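Local coordinates for protein xylanase Y (Bacillus halodurans, PDB 1WU4) that hydrolyses xylooligosaccharides of three or more units with inversion of anomeric configuration, releasing xylose from the reducing end, at residues A[58-63]-A[114-119]; A[90-95]-A[150-155]; A[148-151]-A[156-159]; A[185-188]-A[194-197]. The protein carries 1 engineered substitution. All coordinates share one frame; numbering follows the deposited sequence.

From the N terminus, contact 1 closes a long excursion: residues 58-63, leaving strand 56-59, meet the turn 114-119 that follows strand 113-114. Contact 2 starts inside that excursion, on helix 85-99, and finishes beyond it at 150-155, so contacts 1 and 2 cross along the chain; they also touch through Trp-94, which lies against Tyr-58 and Pro-116. Contact 3 is a short closure at the start of helix 154-167 and shares Gln-150 and Pro-151 with contact 2. Contact 4 comes later in series, bridging the loops on either side of strand 193-194. Contacts 2 and 3 tie the loop before helix 154-167 to helices 85-99 and 154-167, whereas contact 4 lies beside the probable catalytic centre.

Contact 1 (A[58-63]-A[114-119]); sequences YLLDTG and CQPDGT
With its CG placed between the backbone N and the carbonyl carbon (chi1 60°), Tyr-58 directs its phenol toward Pro-116, while Leu-60 holds its CG anti to the backbone N (chi1 179°) and swings CD1 to the same proline. Pro-116 is thus approached at two neighbouring ring carbons. Tyr-58 OH lies 4.0 Å from Pro-116 CB, and Leu-60 CD1 lies 4.0 Å from Pro-116 CG, the latter pair purely apolar. Leu-60 CB also sits at the edge of the Tyr-58 ring, in its plane. No direct hydrogen bond crosses; instead a water 2.8 Å from Tyr-58 OH donates a weak bond to Pro-116 O. The proline occupies the second position of a type I beta turn from Gln-115 to Gly-118, closed by Gly-118 N to Gln-115 O at 2.8 Å. An Asx turn continues it: Asp-117 OD1 accepts from Thr-119 N at 2.9 Å, nearly straight at 169°, and from Thr-119 OG1 on the same face of the carboxylate. This surface contact joins the end of strand 56-59, paired with strand 49-52, to the loop after strand 113-114, and Trp-94 of helix 85-99 meets the Tyr-58 ring.

Contact 2 (A[90-95]-A[150-155]); sequences RIWNWT and QPFNYS
Trp-92 lays the pyrrole edge of its indole against Pro-151, with NE1 3.8 Å from the proline CB, and the same edge makes the polar bond of the contact. In this (alpha/alpha)6 barrel of glycoside hydrolase family 8, the pairing joins helix 85-99 to the loop that leads into helix 154-167. Trp-92 NE1 donates to Pro-151 O at 2.8 Å, with an angle of 160° at the hydrogen. The acceptor lies in the indole plane, yet the donor stands above the plane of the Pro-151 carbonyl, 47° out of it. The bond gives the buried indole N-H a partner and helps to set the rotation of the ring. A cis peptide bond precedes Pro-151, turning the chain sharply just before the carbonyl that Trp-92 uses.

Phe-152 completes the apolar part. Its CG is anti to the carbonyl carbon (chi1 -58°), which carries the ring back toward helix 85-99. There Phe-152 CD1 comes 4.2 Å from Trp-92 CD1 at the indole edge, and Pro-151 CD rests over one face of the phenyl ring near its rim. Asn-93 CB and OD1 both lie by Phe-152 CZ, CB at 4.1 Å, while Asn-93 ND2 bonds to Asp-55 O, outside the contact. Tyr-154 is fixed at its far end, where OH shares hydrogen bonds with Asp-89 OD2 and Lys-85 NZ. Its ring lies beneath Phe-152 O, which stands 3.3 Å above the ring plane, over the centre.

Contact 3 (A[148-151]-A[156-159]); sequences DEQP and EQAR
Gln-157 NE2 is gripped by two acceptors that reach it from different directions: the side-chain oxygen OD1 of Asn-153 and a water 3.1 Å away. That water in turn donates to Gln-150 OE1 at 2.8 Å, making a relay in which Gln-150 accepts through its oxygen and Gln-157 donates through its nitrogen. No direct hydrogen bond spans the segments. The Gln-157 chain is bent at chi2 (-64°), and this brings the amide alongside Pro-151: Gln-157 NE2 comes 3.8 Å from Pro-151 CA, and Gln-157 CD comes 4.1 Å from Pro-151 CB. The carbonyl of the same proline is flanked by aliphatic carbon, for Gln-157 CG packs 3.4 Å from Pro-151 O. Gln-150 is exposed and its direct approach is loose, with Gln-150 CG 4.5 Å from Gln-157 NE2. The contact closes the short loop between helices 127-144 and 154-167 onto the first turns of the latter, with Gln-157 lying against Leu-137 of helix 127-144 and Trp-92 of helix 85-99.

Contact 4 (A[185-188]-A[194-197]); sequences IKFI and SDPS
Across the two loops there is one hydrogen bond, in which Ser-194 OG gives its proton to Ile-185 O at 2.7 Å. Its OG stands anti to the backbone N (chi1 -164°), a setting that turns the hydroxyl to the carbonyl. The C=O...OG angle is 150°, and the donor is tilted from the carbonyl plane. The same hydroxyl also bonds to His-199 NE2, so this buried oxygen has partners on both loop and histidine.

Van der Waals contacts between carbon and polar atoms surround it. Ile-185 CG2 lies 4.0 Å from Ser-194 OG, and Phe-187 N sits 3.9 Å from Ser-194 CA where the backbones come closest. Phe-187 CD1 approaches Asp-195 OD2 at 4.2 Å, the carboxylate and ring planes 23° apart.

Within the second segment, Ser-197 OG donates to Asp-195 OD1 at 2.7 Å, on the syn side of the carboxylate but tilted out of its plane, and also bonds Arg-266. One oxygen of Asp-195 is thus held by Ser-197, while OD2 lies close to Asp-263 OD2, the proton acceptor inferred from relatives. Ser-194 thus ties the loops together beside Asp-195, whose carboxylate probably lies at the catalytic centre.

Contact 1 (A[58-63]-A[114-119])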
loop_
_atom_site.group_PDB
_atom_site.type_symbol
_atom_site.label_atom_id
_atom_site.label_comp_id
_atom_site.label_asym_id
_atom_site.label_seq_id
_atom_site.Cartn_x
_atom_site.Cartn_y
_atom_site.Cartn_z
ATOM N N TYR A 58 -8.579 -15.598 -3.026
ATOM C CA TYR A 58 -7.400 -15.042 -2.383
ATOM C C TYR A 58 -6.326 -14.632 -3.373
ATOM O O TYR A 58 -6.344 -15.041 -4.535
ATOM C CB TYR A 58 -6.812 -16.059 -1.392
ATOM C CG TYR A 58 -6.385 -17.381 -2.011
ATOM C CD1 TYR A 58 -5.236 -17.474 -2.798
ATOM C CD2 TYR A 58 -7.133 -18.542 -1.805
ATOM C CE1 TYR A 58 -4.839 -18.690 -3.361
ATOM C CE2 TYR A 58 -6.747 -19.761 -2.365
ATOM C CZ TYR A 58 -5.600 -19.826 -3.140
ATOM O OH TYR A 58 -5.213 -21.028 -3.691
ATOM N N LEU A 59 -5.410 -13.786 -2.915
ATOM C CA LEU A 59 -4.285 -13.383 -3.740
ATOM C C LEU A 59 -3.137 -14.216 -3.214
ATOM O O LEU A 59 -2.891 -14.268 -2.007
ATOM C CB LEU A 59 -3.967 -11.892 -3.598
ATOM C CG LEU A 59 -4.656 -11.009 -4.640
ATOM C CD1 LEU A 59 -6.131 -10.897 -4.307
ATOM C CD2 LEU A 59 -4.009 -9.630 -4.673
ATOM N N LEU A 60 -2.445 -14.888 -4.121
ATOM C CA LEU A 60 -1.344 -15.748 -3.735
ATOM C C LEU A 60 0.013 -15.103 -3.924
ATOM O O LEU A 60 0.304 -14.556 -4.990
ATOM C CB LEU A 60 -1.399 -17.040 -4.553
ATOM C CG LEU A 60 -0.309 -18.083 -4.304
ATOM C CD1 LEU A 60 -0.526 -18.739 -2.947
ATOM C CD2 LEU A 60 -0.344 -19.130 -5.410
ATOM N N ASP A 61 0.838 -15.140 -2.880
ATOM C CA ASP A 61 2.188 -14.625 -3.006
ATOM C C ASP A 61 2.809 -15.794 -3.750
ATOM O O ASP A 61 3.278 -16.759 -3.142
ATOM C CB ASP A 61 2.869 -14.455 -1.649
ATOM C CG ASP A 61 4.296 -13.953 -1.777
ATOM O OD1 ASP A 61 5.007 -14.426 -2.689
ATOM O OD2 ASP A 61 4.710 -13.096 -0.970
ATOM N N THR A 62 2.766 -15.717 -5.073
ATOM C CA THR A 62 3.278 -16.773 -5.933
ATOM C C THR A 62 4.690 -17.245 -5.604
ATOM O O THR A 62 5.016 -18.419 -5.784
ATOM C CB THR A 62 3.223 -16.328 -7.404
ATOM O OG1 THR A 62 3.920 -15.085 -7.552
ATOM C CG2 THR A 62 1.778 -16.138 -7.847
ATOM N N GLY A 63 5.527 -16.337 -5.113
ATOM C CA GLY A 63 6.895 -16.701 -4.792
ATOM C C GLY A 63 7.091 -17.451 -3.487
ATOM O O GLY A 63 7.906 -18.369 -3.412
ATOM N N CYS A 114 -0.756 -17.081 5.729
ATOM C CA CYS A 114 -1.503 -18.331 5.798
ATOM C C CYS A 114 -1.157 -19.187 4.594
ATOM O O CYS A 114 -0.711 -18.680 3.565
ATOM C CB CYS A 114 -3.008 -18.074 5.773
ATOM S SG CYS A 114 -3.706 -17.403 7.283
ATOM N N GLN A 115 -1.362 -20.491 4.726
ATOM C CA GLN A 115 -1.119 -21.399 3.617
ATOM C C GLN A 115 -2.360 -21.311 2.738
ATOM O O GLN A 115 -3.407 -20.831 3.176
ATOM C CB GLN A 115 -0.932 -22.830 4.123
ATOM C CG GLN A 115 0.402 -23.077 4.807
ATOM C CD GLN A 115 1.582 -22.782 3.898
ATOM O OE1 GLN A 115 1.889 -21.622 3.611
ATOM N NE2 GLN A 115 2.246 -23.833 3.432
ATOM N N PRO A 116 -2.260 -21.757 1.478
ATOM C CA PRO A 116 -3.423 -21.698 0.592
ATOM C C PRO A 116 -4.661 -22.414 1.137
ATOM O O PRO A 116 -5.783 -22.066 0.776
ATOM C CB PRO A 116 -2.902 -22.323 -0.696
ATOM C CG PRO A 116 -1.466 -21.891 -0.704
ATOM C CD PRO A 116 -1.050 -22.141 0.732
ATOM N N ASP A 117 -4.466 -23.409 2.002
ATOM C CA ASP A 117 -5.607 -24.129 2.559
ATOM C C ASP A 117 -6.233 -23.407 3.751
ATOM O O ASP A 117 -7.211 -23.883 4.328
ATOM C CB ASP A 117 -5.227 -25.566 2.955
ATOM C CG ASP A 117 -4.204 -25.628 4.079
ATOM O OD1 ASP A 117 -3.945 -24.597 4.734
ATOM O OD2 ASP A 117 -3.663 -26.729 4.319
ATOM N N GLY A 118 -5.664 -22.259 4.113
ATOM C CA GLY A 118 -6.197 -21.483 5.222
ATOM C C GLY A 118 -5.433 -21.546 6.532
ATOM O O GLY A 118 -5.623 -20.693 7.401
ATOM N N THR A 119 -4.569 -22.544 6.682
ATOM C CA THR A 119 -3.793 -22.708 7.909
ATOM C C THR A 119 -2.897 -21.499 8.175
ATOM O O THR A 119 -2.198 -21.030 7.282
ATOM C CB THR A 119 -2.912 -23.974 7.835
ATOM O OG1 THR A 119 -3.741 -25.112 7.564
ATOM C CG2 THR A 119 -2.183 -24.195 9.151
HETATM O O HOH W 1 -6.061 -23.202 -2.075
#

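Contact 2 (A[90-95]-A[150-155])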
loop_
_atom_site.group_PDB
_atom_site.type_symbol
_atom_site.label_atom_id
_atom_site.label_comp_id
_atom_site.label_asym_id
_atom_site.label_seq_id
_atom_site.Cartn_x
_atom_site.Cartn_y
_atom_site.Cartn_z
ATOM N N ARG A 90 -15.276 -12.235 -1.941
ATOM C CA ARG A 90 -14.601 -13.526 -1.916
ATOM C C ARG A 90 -13.312 -13.423 -1.098
ATOM O O ARG A 90 -13.014 -14.289 -0.275
ATOM C CB ARG A 90 -14.276 -13.991 -3.339
ATOM C CG ARG A 90 -15.447 -14.630 -4.085
ATOM C CD ARG A 90 -15.065 -14.912 -5.534
ATOM N NE ARG A 90 -16.121 -15.585 -6.288
ATOM C CZ ARG A 90 -16.358 -16.893 -6.249
ATOM N NH1 ARG A 90 -15.614 -17.686 -5.490
ATOM N NH2 ARG A 90 -17.337 -17.409 -6.980
ATOM N N ILE A 91 -12.558 -12.350 -1.320
ATOM C CA ILE A 91 -11.300 -12.136 -0.610
ATOM C C ILE A 91 -11.523 -11.832 0.874
ATOM O O ILE A 91 -10.862 -12.407 1.741
ATOM C CB ILE A 91 -10.503 -10.970 -1.246
ATOM C CG1 ILE A 91 -10.106 -11.333 -2.681
ATOM C CG2 ILE A 91 -9.265 -10.663 -0.410
ATOM C CD1 ILE A 91 -9.484 -10.183 -3.457
ATOM N N TRP A 92 -12.451 -10.927 1.163
ATOM C CA TRP A 92 -12.742 -10.554 2.542
ATOM C C TRP A 92 -13.272 -11.761 3.321
ATOM O O TRP A 92 -12.939 -11.953 4.488
ATOM C CB TRP A 92 -13.758 -9.409 2.557
ATOM C CG TRP A 92 -14.181 -8.946 3.921
ATOM C CD1 TRP A 92 -15.462 -8.738 4.343
ATOM C CD2 TRP A 92 -13.334 -8.598 5.030
ATOM N NE1 TRP A 92 -15.468 -8.283 5.639
ATOM C CE2 TRP A 92 -14.177 -8.187 6.085
ATOM C CE3 TRP A 92 -11.946 -8.592 5.233
ATOM C CZ2 TRP A 92 -13.683 -7.774 7.329
ATOM C CZ3 TRP A 92 -11.453 -8.179 6.474
ATOM C CH2 TRP A 92 -12.324 -7.777 7.504
ATOM N N ASN A 93 -14.088 -12.581 2.665
ATOM C CA ASN A 93 -14.637 -13.765 3.312
ATOM C C ASN A 93 -13.509 -14.728 3.692
ATOM O O ASN A 93 -13.484 -15.256 4.805
ATOM C CB ASN A 93 -15.643 -14.451 2.381
ATOM C CG ASN A 93 -16.425 -15.548 3.076
ATOM O OD1 ASN A 93 -16.852 -15.393 4.222
ATOM N ND2 ASN A 93 -16.630 -16.661 2.379
ATOM N N TRP A 94 -12.569 -14.946 2.775
ATOM C CA TRP A 94 -11.441 -15.838 3.033
ATOM C C TRP A 94 -10.618 -15.275 4.190
ATOM O O TRP A 94 -10.176 -16.006 5.076
ATOM C CB TRP A 94 -10.553 -15.942 1.789
ATOM C CG TRP A 94 -9.655 -17.157 1.742
ATOM C CD1 TRP A 94 -9.902 -18.328 1.079
ATOM C CD2 TRP A 94 -8.356 -17.303 2.338
ATOM N NE1 TRP A 94 -8.839 -19.187 1.216
ATOM C CE2 TRP A 94 -7.876 -18.586 1.984
ATOM C CE3 TRP A 94 -7.548 -16.476 3.134
ATOM C CZ2 TRP A 94 -6.626 -19.062 2.397
ATOM C CZ3 TRP A 94 -6.302 -16.951 3.545
ATOM C CH2 TRP A 94 -5.855 -18.234 3.173
ATOM N N THR A 95 -10.415 -13.961 4.161
ATOM C CA THR A 95 -9.649 -13.265 5.185
ATOM C C THR A 95 -10.244 -13.451 6.578
ATOM O O THR A 95 -9.537 -13.799 7.525
ATOM C CB THR A 95 -9.574 -11.759 4.864
ATOM O OG1 THR A 95 -8.933 -11.576 3.596
ATOM C CG2 THR A 95 -8.787 -11.018 5.935
ATOM N N GLN A 150 -22.977 -10.569 8.472
ATOM C CA GLN A 150 -21.561 -10.386 8.746
ATOM C C GLN A 150 -20.764 -11.466 8.024
ATOM O O GLN A 150 -21.274 -12.556 7.761
ATOM C CB GLN A 150 -21.329 -10.444 10.256
ATOM C CG GLN A 150 -21.963 -9.267 10.989
ATOM C CD GLN A 150 -21.884 -9.383 12.497
ATOM O OE1 GLN A 150 -20.919 -9.916 13.042
ATOM N NE2 GLN A 150 -22.896 -8.861 13.181
ATOM N N PRO A 151 -19.491 -11.187 7.705
ATOM C CA PRO A 151 -18.752 -9.947 7.971
ATOM C C PRO A 151 -18.884 -8.891 6.875
ATOM O O PRO A 151 -18.006 -8.043 6.719
ATOM C CB PRO A 151 -17.323 -10.444 8.089
ATOM C CG PRO A 151 -17.276 -11.465 6.990
ATOM C CD PRO A 151 -18.586 -12.223 7.168
ATOM N N PHE A 152 -19.980 -8.926 6.131
ATOM C CA PHE A 152 -20.163 -7.981 5.041
ATOM C C PHE A 152 -20.736 -6.624 5.438
ATOM O O PHE A 152 -21.121 -5.829 4.581
ATOM C CB PHE A 152 -20.985 -8.650 3.940
ATOM C CG PHE A 152 -20.352 -9.909 3.420
ATOM C CD1 PHE A 152 -19.172 -9.857 2.682
ATOM C CD2 PHE A 152 -20.896 -11.152 3.724
ATOM C CE1 PHE A 152 -18.543 -11.025 2.260
ATOM C CE2 PHE A 152 -20.273 -12.328 3.306
ATOM C CZ PHE A 152 -19.095 -12.264 2.573
ATOM N N ASN A 153 -20.783 -6.364 6.743
ATOM C CA ASN A 153 -21.240 -5.075 7.254
ATOM C C ASN A 153 -19.948 -4.255 7.304
ATOM O O ASN A 153 -19.406 -3.944 8.369
ATOM C CB ASN A 153 -21.886 -5.243 8.642
ATOM C CG ASN A 153 -21.028 -6.040 9.612
ATOM O OD1 ASN A 153 -20.329 -6.978 9.228
ATOM N ND2 ASN A 153 -21.103 -5.680 10.889
ATOM N N TYR A 154 -19.475 -3.930 6.103
ATOM C CA TYR A 154 -18.218 -3.219 5.867
ATOM C C TYR A 154 -17.786 -2.096 6.804
ATOM O O TYR A 154 -16.726 -2.189 7.424
ATOM C CB TYR A 154 -18.186 -2.679 4.435
ATOM C CG TYR A 154 -18.583 -3.674 3.367
ATOM C CD1 TYR A 154 -17.893 -4.877 3.199
ATOM C CD2 TYR A 154 -19.643 -3.397 2.507
ATOM C CE1 TYR A 154 -18.257 -5.782 2.192
ATOM C CE2 TYR A 154 -20.014 -4.288 1.505
ATOM C CZ TYR A 154 -19.319 -5.474 1.351
ATOM O OH TYR A 154 -19.690 -6.344 0.350
ATOM N N SER A 155 -18.581 -1.034 6.901
ATOM C CA SER A 155 -18.194 0.095 7.743
ATOM C C SER A 155 -18.026 -0.264 9.216
ATOM O O SER A 155 -17.152 0.284 9.889
ATOM C CB SER A 155 -19.189 1.253 7.596
ATOM O OG SER A 155 -20.422 0.966 8.224
#

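Contact 3 (A[148-151]-A[156-159])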
loop_
_atom_site.group_PDB
_atom_site.type_symbol
_atom_site.label_atom_id
_atom_site.label_comp_id
_atom_site.label_asym_id
_atom_site.label_seq_id
_atom_site.Cartn_x
_atom_site.Cartn_y
_atom_site.Cartn_z
ATOM N N ASP A 148 -26.122 -6.984 5.160
ATOM C CA ASP A 148 -26.901 -7.405 6.312
ATOM C C ASP A 148 -26.176 -8.467 7.132
ATOM O O ASP A 148 -26.056 -8.349 8.353
ATOM C CB ASP A 148 -28.249 -7.948 5.839
ATOM C CG ASP A 148 -28.915 -7.040 4.822
ATOM O OD1 ASP A 148 -29.232 -5.884 5.173
ATOM O OD2 ASP A 148 -29.115 -7.482 3.670
ATOM N N GLU A 149 -25.687 -9.504 6.461
ATOM C CA GLU A 149 -24.993 -10.578 7.156
ATOM C C GLU A 149 -23.496 -10.330 7.275
ATOM O O GLU A 149 -22.831 -9.929 6.317
ATOM C CB GLU A 149 -25.241 -11.921 6.462
ATOM C CG GLU A 149 -24.610 -12.062 5.091
ATOM C CD GLU A 149 -24.729 -13.475 4.549
ATOM O OE1 GLU A 149 -25.870 -13.955 4.378
ATOM O OE2 GLU A 149 -23.680 -14.106 4.297
ATOM N N GLN A 150 -22.977 -10.569 8.472
ATOM C CA GLN A 150 -21.561 -10.386 8.746
ATOM C C GLN A 150 -20.764 -11.466 8.024
ATOM O O GLN A 150 -21.274 -12.556 7.761
ATOM C CB GLN A 150 -21.329 -10.444 10.256
ATOM C CG GLN A 150 -21.963 -9.267 10.989
ATOM C CD GLN A 150 -21.884 -9.383 12.497
ATOM O OE1 GLN A 150 -20.919 -9.916 13.042
ATOM N NE2 GLN A 150 -22.896 -8.861 13.181
ATOM N N PRO A 151 -19.491 -11.187 7.705
ATOM C CA PRO A 151 -18.752 -9.947 7.971
ATOM C C PRO A 151 -18.884 -8.891 6.875
ATOM O O PRO A 151 -18.006 -8.043 6.719
ATOM C CB PRO A 151 -17.323 -10.444 8.089
ATOM C CG PRO A 151 -17.276 -11.465 6.990
ATOM C CD PRO A 151 -18.586 -12.223 7.168
ATOM N N GLU A 156 -18.853 -1.176 9.722
ATOM C CA GLU A 156 -18.738 -1.585 11.119
ATOM C C GLU A 156 -17.444 -2.366 11.314
ATOM O O GLU A 156 -16.778 -2.244 12.342
ATOM C CB GLU A 156 -19.921 -2.459 11.536
ATOM C CG GLU A 156 -21.267 -1.775 11.461
ATOM C CD GLU A 156 -22.358 -2.618 12.075
ATOM O OE1 GLU A 156 -22.450 -2.646 13.319
ATOM O OE2 GLU A 156 -23.110 -3.262 11.315
ATOM N N GLN A 157 -17.096 -3.179 10.321
ATOM C CA GLN A 157 -15.873 -3.968 10.382
ATOM C C GLN A 157 -14.666 -3.031 10.401
ATOM O O GLN A 157 -13.727 -3.230 11.171
ATOM C CB GLN A 157 -15.785 -4.899 9.169
ATOM C CG GLN A 157 -16.836 -6.008 9.124
ATOM C CD GLN A 157 -16.700 -6.998 10.266
ATOM O OE1 GLN A 157 -15.597 -7.278 10.734
ATOM N NE2 GLN A 157 -17.826 -7.551 10.709
ATOM N N ALA A 158 -14.707 -2.007 9.553
ATOM C CA ALA A 158 -13.619 -1.039 9.465
ATOM C C ALA A 158 -13.423 -0.283 10.773
ATOM O O ALA A 158 -12.299 -0.164 11.257
ATOM C CB ALA A 158 -13.882 -0.057 8.336
ATOM N N ARG A 159 -14.511 0.226 11.342
ATOM C CA ARG A 159 -14.418 0.978 12.593
ATOM C C ARG A 159 -13.966 0.097 13.746
ATOM O O ARG A 159 -13.201 0.527 14.608
ATOM C CB ARG A 159 -15.761 1.635 12.927
ATOM C CG ARG A 159 -16.162 2.738 11.951
ATOM C CD ARG A 159 -17.313 3.581 12.491
ATOM N NE ARG A 159 -18.536 2.806 12.675
ATOM C CZ ARG A 159 -19.427 2.572 11.716
ATOM N NH1 ARG A 159 -19.241 3.055 10.496
ATOM N NH2 ARG A 159 -20.507 1.845 11.979
HETATM O O HOH W 2 -18.285 -10.263 12.213
#

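Contact 4 (A[185-188]-A[194-197])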
loop_
_atom_site.group_PDB
_atom_site.type_symbol
_atom_site.label_atom_id
_atom_site.label_comp_id
_atom_site.label_asym_id
_atom_site.label_seq_id
_atom_site.Cartn_x
_atom_site.Cartn_y
_atom_site.Cartn_z
ATOM N N ILE A 185 2.631 4.616 13.151
ATOM C CA ILE A 185 2.300 3.206 12.973
ATOM C C ILE A 185 3.578 2.414 13.270
ATOM O O ILE A 185 4.689 2.887 13.006
ATOM C CB ILE A 185 1.807 2.924 11.525
ATOM C CG1 ILE A 185 1.273 1.492 11.422
ATOM C CG2 ILE A 185 2.932 3.159 10.518
ATOM C CD1 ILE A 185 0.625 1.184 10.079
ATOM N N LYS A 186 3.418 1.219 13.831
ATOM C CA LYS A 186 4.556 0.372 14.184
ATOM C C LYS A 186 4.796 -0.708 13.137
ATOM O O LYS A 186 3.914 -1.006 12.331
ATOM C CB LYS A 186 4.302 -0.337 15.513
ATOM C CG LYS A 186 3.909 0.535 16.687
ATOM C CD LYS A 186 3.530 -0.384 17.846
ATOM C CE LYS A 186 3.087 0.361 19.082
ATOM N NZ LYS A 186 2.651 -0.625 20.118
ATOM N N PHE A 187 5.991 -1.296 13.157
ATOM C CA PHE A 187 6.310 -2.382 12.235
ATOM C C PHE A 187 5.400 -3.559 12.599
ATOM O O PHE A 187 4.809 -4.192 11.723
ATOM C CB PHE A 187 7.777 -2.788 12.359
ATOM C CG PHE A 187 8.084 -4.096 11.706
ATOM C CD1 PHE A 187 7.793 -4.299 10.362
ATOM C CD2 PHE A 187 8.601 -5.149 12.450
ATOM C CE1 PHE A 187 8.007 -5.536 9.767
ATOM C CE2 PHE A 187 8.818 -6.388 11.866
ATOM C CZ PHE A 187 8.518 -6.583 10.521
ATOM N N ILE A 188 5.322 -3.858 13.895
ATOM C CA ILE A 188 4.431 -4.893 14.422
ATOM C C ILE A 188 4.015 -4.404 15.809
ATOM O O ILE A 188 4.693 -3.569 16.406
ATOM C CB ILE A 188 5.075 -6.313 14.492
ATOM C CG1 ILE A 188 6.385 -6.291 15.274
ATOM C CG2 ILE A 188 5.277 -6.853 13.084
ATOM C CD1 ILE A 188 7.026 -7.671 15.395
ATOM N N SER A 194 9.444 1.487 13.437
ATOM C CA SER A 194 8.499 1.515 12.334
ATOM C C SER A 194 9.045 1.020 11.000
ATOM O O SER A 194 10.124 0.438 10.926
ATOM C CB SER A 194 7.966 2.948 12.197
ATOM O OG SER A 194 6.796 3.015 11.403
ATOM N N ASP A 195 8.264 1.259 9.952
ATOM C CA ASP A 195 8.593 0.863 8.587
ATOM C C ASP A 195 8.046 2.012 7.734
ATOM O O ASP A 195 6.833 2.157 7.584
ATOM C CB ASP A 195 7.878 -0.458 8.275
ATOM C CG ASP A 195 8.213 -1.011 6.905
ATOM O OD1 ASP A 195 8.172 -0.247 5.921
ATOM O OD2 ASP A 195 8.494 -2.231 6.817
ATOM N N PRO A 196 8.932 2.861 7.183
ATOM C CA PRO A 196 8.498 3.998 6.360
ATOM C C PRO A 196 7.393 3.732 5.334
ATOM O O PRO A 196 6.457 4.526 5.209
ATOM C CB PRO A 196 9.798 4.463 5.711
ATOM C CG PRO A 196 10.792 4.224 6.808
ATOM C CD PRO A 196 10.402 2.842 7.315
ATOM N N SER A 197 7.494 2.615 4.618
ATOM C CA SER A 197 6.510 2.267 3.595
ATOM C C SER A 197 5.104 2.014 4.137
ATOM O O SER A 197 4.147 1.972 3.366
ATOM C CB SER A 197 6.978 1.037 2.804
ATOM O OG SER A 197 6.870 -0.154 3.566
#